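Local coordinates for protein putative cyclohexadienyl dehydrogenase and ADH prephenate dehydrogenase (Rhizobium meliloti, PDB 4WJI) that probably catalyses the NAD(P)+-dependent oxidative decarboxylation of prephenate to 4-hydroxyphenylpyruvate in tyrosine biosynthesis, and binds NADP and tyrosine, at residues V97-K101 with P120-I124; S17-D22 with G135-F140; R141-C145 with A289-T293. All coordinates share one frame; numbering follows the deposited sequence.

Contact 1 (V97-K101 with P120-I124). With NAP (NADP nicotinamide-adenine-dinucleotide phosphate), chain B; TYR (tyrosine), chain C.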
# COMPACT_ATOMS: atom_id res chain seq x y z
N VAL A 97 -12.94 -20.33 5.49
CA VAL A 97 -12.08 -19.15 5.69
C VAL A 97 -12.39 -18.02 4.69
O VAL A 97 -11.59 -17.11 4.51
CB VAL A 97 -10.61 -19.57 5.54
CG1 VAL A 97 -10.21 -20.52 6.66
CG2 VAL A 97 -10.31 -20.17 4.18
N GLY A 98 -13.51 -18.10 3.98
CA GLY A 98 -13.86 -17.16 2.92
C GLY A 98 -13.88 -15.69 3.31
O GLY A 98 -14.23 -15.31 4.44
N SER A 99 -13.51 -14.85 2.34
CA SER A 99 -13.44 -13.42 2.50
C SER A 99 -14.80 -12.71 2.57
O SER A 99 -14.87 -11.51 2.89
CB SER A 99 -12.58 -12.84 1.37
OG SER A 99 -11.24 -13.33 1.45
N THR A 100 -15.85 -13.42 2.17
CA THR A 100 -17.25 -13.06 2.34
C THR A 100 -17.91 -14.12 3.23
O THR A 100 -17.44 -15.25 3.30
CB THR A 100 -18.01 -12.94 0.99
OG1 THR A 100 -18.19 -14.22 0.43
CG2 THR A 100 -17.25 -12.12 0.01
N LYS A 101 -18.98 -13.75 3.93
CA LYS A 101 -19.65 -14.72 4.82
C LYS A 101 -21.13 -14.95 4.50
O LYS A 101 -21.62 -16.05 4.61
CB LYS A 101 -19.44 -14.32 6.28
CG LYS A 101 -17.99 -14.39 6.79
CD LYS A 101 -17.57 -15.70 7.46
CE LYS A 101 -17.52 -16.88 6.56
NZ LYS A 101 -16.47 -16.93 5.54
N PRO A 120 -18.81 -20.70 10.39
CA PRO A 120 -18.05 -19.97 9.38
C PRO A 120 -16.97 -19.09 10.00
O PRO A 120 -17.17 -18.56 11.04
CB PRO A 120 -19.12 -19.11 8.69
CG PRO A 120 -20.41 -19.75 9.01
CD PRO A 120 -20.23 -20.31 10.40
N GLY A 121 -15.85 -18.94 9.33
CA GLY A 121 -14.75 -18.17 9.83
C GLY A 121 -14.14 -17.32 8.72
O GLY A 121 -14.44 -17.46 7.51
N HIS A 122 -13.34 -16.39 9.17
CA HIS A 122 -12.53 -15.57 8.27
C HIS A 122 -11.25 -15.09 8.96
O HIS A 122 -11.32 -14.21 9.76
CB HIS A 122 -13.34 -14.35 7.80
CG HIS A 122 -12.62 -13.48 6.82
ND1 HIS A 122 -13.12 -12.26 6.42
CD2 HIS A 122 -11.49 -13.68 6.12
CE1 HIS A 122 -12.29 -11.74 5.54
NE2 HIS A 122 -11.29 -12.57 5.34
N PRO A 123 -10.09 -15.66 8.62
CA PRO A 123 -8.86 -15.11 9.18
C PRO A 123 -8.47 -13.80 8.44
O PRO A 123 -8.38 -13.78 7.22
CB PRO A 123 -7.82 -16.22 8.95
CG PRO A 123 -8.31 -16.89 7.67
CD PRO A 123 -9.81 -16.82 7.75
N ILE A 124 -8.19 -12.76 9.23
CA ILE A 124 -7.88 -11.42 8.70
C ILE A 124 -6.38 -11.35 8.52
O ILE A 124 -5.67 -10.64 9.23
CB ILE A 124 -8.47 -10.33 9.58
CG1 ILE A 124 -9.93 -10.61 9.92
CG2 ILE A 124 -8.30 -8.98 8.93
CD1 ILE A 124 -10.88 -10.79 8.74
PA NAP B . -5.39 -20.02 -3.39
O1A NAP B . -4.02 -19.93 -2.82
O2A NAP B . -5.68 -19.64 -4.80
O5B NAP B . -5.89 -21.54 -3.20
C5B NAP B . -7.09 -21.97 -3.83
C4B NAP B . -7.47 -23.40 -3.43
O4B NAP B . -8.80 -23.64 -3.86
C3B NAP B . -6.63 -24.45 -4.14
O3B NAP B . -6.59 -25.65 -3.39
C2B NAP B . -7.44 -24.74 -5.38
O2B NAP B . -7.24 -26.04 -5.86
C1B NAP B . -8.84 -24.64 -4.86
N9A NAP B . -9.92 -24.32 -5.84
C8A NAP B . -9.96 -23.33 -6.71
N7A NAP B . -11.07 -23.27 -7.40
C5A NAP B . -11.81 -24.32 -6.94
C6A NAP B . -13.09 -24.82 -7.28
N6A NAP B . -13.83 -24.22 -8.23
N1A NAP B . -13.52 -25.87 -6.62
C2A NAP B . -12.77 -26.42 -5.68
N3A NAP B . -11.56 -26.04 -5.30
C4A NAP B . -11.11 -24.98 -5.96
O3 NAP B . -6.44 -19.26 -2.45
PN NAP B . -6.40 -18.75 -0.94
O1N NAP B . -5.72 -17.47 -0.98
O2N NAP B . -5.92 -19.80 -0.04
O5D NAP B . -7.95 -18.42 -0.67
C5D NAP B . -8.87 -19.39 -0.23
C4D NAP B . -10.01 -18.70 0.50
O4D NAP B . -9.45 -17.91 1.54
C3D NAP B . -10.79 -17.75 -0.35
O3D NAP B . -12.17 -17.86 -0.05
C2D NAP B . -10.27 -16.38 0.02
O2D NAP B . -11.27 -15.41 -0.17
C1D NAP B . -9.98 -16.61 1.50
N1N NAP B . -8.92 -15.78 2.09
C2N NAP B . -7.86 -15.41 1.36
C3N NAP B . -6.87 -14.63 1.90
C7N NAP B . -5.66 -14.16 1.13
O7N NAP B . -5.03 -13.23 1.55
N7N NAP B . -5.35 -14.80 0.02
C4N NAP B . -6.99 -14.25 3.21
C5N NAP B . -8.08 -14.66 3.93
C6N NAP B . -9.07 -15.41 3.35
P2B NAP B . -6.37 -26.34 -7.18
O1X NAP B . -5.12 -25.52 -7.06
O2X NAP B . -6.12 -27.81 -7.10
O3X NAP B . -7.16 -25.92 -8.40
N TYR C . -4.16 -10.64 0.84
CA TYR C . -4.22 -9.35 1.58
C TYR C . -2.85 -8.75 1.64
O TYR C . -1.93 -9.34 1.08
CB TYR C . -4.79 -9.55 2.99
CG TYR C . -6.20 -10.14 3.04
CD1 TYR C . -7.04 -10.17 1.93
CD2 TYR C . -6.66 -10.70 4.20
CE1 TYR C . -8.31 -10.72 2.00
CE2 TYR C . -7.92 -11.22 4.32
CZ TYR C . -8.75 -11.26 3.23
OH TYR C . -9.98 -11.85 3.30
OXT TYR C . -2.70 -7.67 2.28
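Lys101 and His122 each reach across the contact where the loop after strand 93-96 packs against strand 117-123, deep in the Rossmann-type nucleotide-binding domain. Bends at chi2, chi3 and chi4 (-93°, 67° and 70°) fold the lysine back and let Lys101 NZ donate to Gly121 O at 2.9 Å. The same amino group donates to Gly98 O and Thr100 O of its own loop and makes a salt bridge with Asp96. On the way, Lys101 CE presses tightly on Pro120 CB, 3.5 Å away.

With CG anti to the backbone N, the imidazole of His122 is carried in between two surfaces. Gly98 O and Ser99 CA cover one face near the rim, with Ser99 CA in a CH-pi contact 3.8 Å from the ring centroid; Ile124 CD1 covers the centre of the other. ND1 is bonded to His180, which helps fix the ring's rotation. Nearby, Val97 CB packs on Pro123 CD at 3.6 Å.

Two side chains, one from each segment, hold the ligand phenol. The hydroxyl TYR OH is hydrogen-bonded to His122 NE2 (2.5 Å). A second hydrogen bond joins TYR OH to Ser99 OG (2.7 Å). Ser99 OG is hydrogen-bonded in turn to the ribose hydroxyl NAP O2D (2.6 Å), giving a continuous path from histidine to cofactor. This is consistent with the ring hydroxyl of prephenate being held at the same spot, beside the nicotinamide.

Contact 2 (S17-D22 with G135-F140)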
# COMPACT_ATOMS: atom_id res chain seq x y z
N SER A 17 -2.83 -24.09 3.13
CA SER A 17 -1.47 -24.60 3.40
C SER A 17 -0.80 -23.95 4.61
O SER A 17 0.10 -24.54 5.23
CB SER A 17 -0.56 -24.51 2.18
OG SER A 17 -0.11 -23.21 1.95
N SER A 18 -1.16 -22.70 4.90
CA SER A 18 -0.67 -22.03 6.09
C SER A 18 -1.27 -22.69 7.34
O SER A 18 -0.59 -22.93 8.35
CB SER A 18 -0.93 -20.51 6.02
OG SER A 18 -0.15 -19.94 4.98
N ILE A 19 -2.56 -23.00 7.25
CA ILE A 19 -3.23 -23.74 8.34
C ILE A 19 -2.58 -25.12 8.50
O ILE A 19 -2.25 -25.53 9.61
CB ILE A 19 -4.74 -23.86 8.07
CG1 ILE A 19 -5.38 -22.46 8.12
CG2 ILE A 19 -5.37 -24.82 9.02
CD1 ILE A 19 -6.82 -22.44 7.71
N ALA A 20 -2.33 -25.81 7.40
CA ALA A 20 -1.66 -27.11 7.49
C ALA A 20 -0.31 -27.04 8.22
O ALA A 20 -0.02 -27.85 9.08
CB ALA A 20 -1.49 -27.73 6.12
N ARG A 21 0.49 -26.02 7.88
CA ARG A 21 1.81 -25.89 8.48
C ARG A 21 1.69 -25.58 9.97
O ARG A 21 2.48 -26.11 10.76
CB ARG A 21 2.63 -24.83 7.74
CG ARG A 21 3.13 -25.28 6.37
CD ARG A 21 3.85 -24.16 5.66
NE ARG A 21 4.41 -24.48 4.34
CZ ARG A 21 3.79 -24.32 3.18
NH1 ARG A 21 2.50 -24.01 3.14
NH2 ARG A 21 4.43 -24.51 2.03
N ASP A 22 0.74 -24.74 10.35
CA ASP A 22 0.54 -24.44 11.77
C ASP A 22 0.05 -25.66 12.57
O ASP A 22 0.48 -25.86 13.73
CB ASP A 22 -0.46 -23.31 11.96
CG ASP A 22 0.08 -21.98 11.62
OD1 ASP A 22 1.34 -21.78 11.68
OD2 ASP A 22 -0.77 -21.09 11.34
N GLY A 135 2.26 -20.60 1.26
CA GLY A 135 1.91 -20.62 2.66
C GLY A 135 3.14 -20.76 3.56
O GLY A 135 4.22 -21.14 3.10
N PHE A 136 2.94 -20.45 4.84
CA PHE A 136 4.00 -20.50 5.83
C PHE A 136 3.41 -20.57 7.24
O PHE A 136 2.28 -20.14 7.46
CB PHE A 136 5.01 -19.34 5.68
CG PHE A 136 4.38 -17.96 5.76
CD1 PHE A 136 3.90 -17.34 4.62
CD2 PHE A 136 4.30 -17.29 6.97
CE1 PHE A 136 3.33 -16.07 4.70
CE2 PHE A 136 3.76 -16.01 7.06
CZ PHE A 136 3.26 -15.40 5.92
N ALA A 137 4.16 -21.16 8.17
CA ALA A 137 3.82 -21.12 9.57
C ALA A 137 3.92 -19.71 10.11
O ALA A 137 4.84 -18.99 9.85
CB ALA A 137 4.71 -22.07 10.37
N GLY A 138 2.93 -19.33 10.88
CA GLY A 138 2.96 -18.05 11.57
C GLY A 138 2.17 -16.95 10.88
O GLY A 138 2.16 -15.84 11.37
N LEU A 139 1.46 -17.28 9.79
CA LEU A 139 0.67 -16.24 9.09
C LEU A 139 -0.38 -15.58 9.98
O LEU A 139 -0.70 -14.41 9.79
CB LEU A 139 0.02 -16.84 7.84
CG LEU A 139 -0.93 -15.94 7.04
CD1 LEU A 139 -0.23 -14.75 6.43
CD2 LEU A 139 -1.62 -16.73 5.93
N PHE A 140 -0.94 -16.35 10.91
CA PHE A 140 -2.05 -15.89 11.72
C PHE A 140 -1.65 -15.27 13.04
O PHE A 140 -2.52 -14.82 13.79
CB PHE A 140 -3.05 -17.04 11.89
CG PHE A 140 -3.37 -17.69 10.59
CD1 PHE A 140 -4.17 -17.04 9.66
CD2 PHE A 140 -2.92 -18.95 10.29
CE1 PHE A 140 -4.46 -17.64 8.43
CE2 PHE A 140 -3.18 -19.54 9.06
CZ PHE A 140 -3.97 -18.91 8.15
O HOH W 1 -0.13 -18.74 12.49
O HOH W 2 0.29 -19.99 9.25
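Ser17 and Ser18 both touch Gly135 where the loop leading to strand 144-147 lies along helix 14-26, the helix that follows the glycine-rich turn of the Rossmann-type fold. Ser17 OG, which is bonded to Gly13 O, comes within 3.4 Å of Gly135 CA. Ser18 OG lies 3.2 Å from Gly135 CA. It accepts the amide of Phe136, with Phe136 N 3.1 Å from Ser18 OG and the N-H at 157°, while bonded as well to Leu14 O one turn back along the helix. Beyond it, Ile19 CG1 meets the Phe140 ring, the two side chains crossing at about a right angle; Trp165 meets that ring edge-to-face.

Arg21 runs extended from CG to NE and brings its guanidinium against Gly135, whose carbonyl oxygen, Gly135 O, lies over the centre of one face, 3.2 Å from Arg21 CZ. Its angle to NH1 is poor for a hydrogen bond. Among other partners, NH2 donates to Pro132 O and NH1 weakly to Ser17 O.

Asp22 takes hold of the type II turn that runs from Phe136 to Leu139. Asp22 OD1 uses its syn lone pair to accept Gly138 N at 3.0 Å. Two waters lie within hydrogen-bonding distance of Asp22 OD2: one, 2.6 Å from that oxygen, also sits near Phe136 O and accepts the amide of Leu139, and the other accepts the amide of Phe140. The edge of the Phe140 ring faces the same oxygen, with Phe140 CD2 3.2 Å from Asp22 OD2. With an amide and waters at its oxygens, this buried carboxylate probably stays ionised, which would favour its hold on the turn.

Contact 3 (R141-C145 with A289-T293)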
# COMPACT_ATOMS: atom_id res chain seq x y z
N ARG A 141 -0.35 -15.24 13.35
CA ARG A 141 0.11 -14.76 14.67
C ARG A 141 -0.14 -13.27 14.77
O ARG A 141 0.30 -12.51 13.91
CB ARG A 141 1.61 -15.03 14.80
CG ARG A 141 1.98 -16.49 14.94
CD ARG A 141 3.50 -16.74 15.15
N GLY A 142 -0.79 -12.84 15.83
CA GLY A 142 -1.08 -11.45 16.06
C GLY A 142 -2.14 -10.83 15.17
O GLY A 142 -2.26 -9.59 15.13
N ARG A 143 -2.86 -11.66 14.42
CA ARG A 143 -3.92 -11.24 13.55
C ARG A 143 -5.27 -11.54 14.22
O ARG A 143 -5.35 -12.33 15.16
CB ARG A 143 -3.83 -12.03 12.25
CG ARG A 143 -2.54 -11.84 11.50
CD ARG A 143 -2.59 -10.69 10.56
NE ARG A 143 -2.34 -9.44 11.21
CZ ARG A 143 -1.12 -8.89 11.36
NH1 ARG A 143 -0.97 -7.74 11.97
NH2 ARG A 143 -0.04 -9.55 11.05
N TRP A 144 -6.33 -10.94 13.71
CA TRP A 144 -7.68 -11.23 14.09
C TRP A 144 -8.28 -12.30 13.18
O TRP A 144 -7.87 -12.45 12.01
CB TRP A 144 -8.57 -9.95 14.00
CG TRP A 144 -8.32 -9.04 15.13
CD1 TRP A 144 -7.39 -8.02 15.18
CD2 TRP A 144 -8.95 -9.06 16.38
NE1 TRP A 144 -7.40 -7.43 16.41
CE2 TRP A 144 -8.34 -8.06 17.17
CE3 TRP A 144 -9.94 -9.86 16.94
CZ2 TRP A 144 -8.71 -7.83 18.48
CZ3 TRP A 144 -10.30 -9.63 18.25
CH2 TRP A 144 -9.69 -8.62 19.00
N CYS A 145 -9.24 -13.05 13.75
CA CYS A 145 -10.09 -13.97 12.99
C CYS A 145 -11.53 -13.72 13.44
O CYS A 145 -11.79 -13.53 14.64
CB CYS A 145 -9.69 -15.41 13.24
SG CYS A 145 -10.75 -16.54 12.32
N ALA A 289 -1.68 -0.20 17.83
CA ALA A 289 -2.28 -1.54 17.93
C ALA A 289 -1.37 -2.65 17.44
O ALA A 289 -1.59 -3.82 17.71
CB ALA A 289 -3.61 -1.61 17.18
N GLY A 290 -0.30 -2.29 16.75
CA GLY A 290 0.59 -3.31 16.21
C GLY A 290 0.05 -4.01 14.98
O GLY A 290 0.49 -5.09 14.67
N GLN A 291 -0.88 -3.38 14.28
CA GLN A 291 -1.43 -3.97 13.06
C GLN A 291 -0.74 -3.51 11.80
O GLN A 291 -1.11 -3.96 10.74
CB GLN A 291 -2.93 -3.79 12.96
CG GLN A 291 -3.77 -4.61 13.97
CD GLN A 291 -3.53 -6.09 13.84
OE1 GLN A 291 -3.52 -6.62 12.75
NE2 GLN A 291 -3.27 -6.76 14.94
N ASP A 292 0.24 -2.62 11.91
CA ASP A 292 0.99 -2.17 10.74
C ASP A 292 1.93 -3.24 10.25
O ASP A 292 2.31 -4.12 10.99
CB ASP A 292 1.75 -0.88 10.99
CG ASP A 292 2.69 -0.95 12.18
OD1 ASP A 292 2.38 -1.59 13.18
OD2 ASP A 292 3.75 -0.29 12.11
N THR A 293 2.28 -3.16 8.98
CA THR A 293 3.06 -4.22 8.37
C THR A 293 4.45 -4.28 9.01
O THR A 293 5.13 -3.27 9.10
CB THR A 293 3.17 -4.07 6.83
OG1 THR A 293 1.87 -4.04 6.21
CG2 THR A 293 3.90 -5.25 6.28
O HOH W 3 -0.03 -7.80 16.04
O HOH W 4 1.44 -6.35 12.38
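Gln291 meets Gly142 and Arg143 with both ends of its amide, just past the Schellman motif in which Gly290 closes helix 280-289. Gln291 NE2 donates to Gly142 O over 3.0 Å, almost straight along the C=O axis and within the plane of its own amide. On the other side of the group, Gln291 OE1 receives Arg143 NH1 at 2.9 Å and, weakly, Arg143 NE at 3.4 Å. The guanidinium directs its edge at this oxygen but arrives from above the carbonyl plane, not on a lone pair; the two flat groups stand 83° apart. Bends at chi2 and chi3 of Arg143 (-88° and 82°) curl the side chain round to make this possible, although its first bond leads away from the C-terminal tail.

Waters extend the contact to the tail backbone. One links Gly142 O with Gly290 O; another lies between Arg143 and the carbonyls of Gly290 and Asp292.

Further out, backbone bonds to Gly169 and to Met171, at the start of the neighbouring strand 171-174, position Gly142 and Arg143. The second subunit packs over the site: its Arg222 donates to Gln291 O, and the indole of Trp144 meets its Lys215 in a cation-pi contact and its Tyr216 edge-to-face. The C-terminal tail is thus joined to the nucleotide-binding sheet at the dimer interface. The second water lies in the guanidinium plane, its oxygen 2.8 Å from Arg143 NH1.

From the N terminus, helix 14-26 comes first, and contact 2 ties it to the loop at 135-140, closing a large loop that takes in most of the parallel sheet. Nested inside it, contact 1 closes a short loop around helix 102-108. Contact 3 follows in series, beginning at the residue after contact 2 and running through the helical C-terminal half to the last residues of the chain. Contacts 1 and 2 pack together through Pro123 on Phe140 and Val97 on Ile19. Contacts 1 and 3 share neighbouring antiparallel strands, 117-123 and 144-147, where Ile124 N probably bonds Trp144 O. Together they connect helix 14-26, sheet and C-terminal tail.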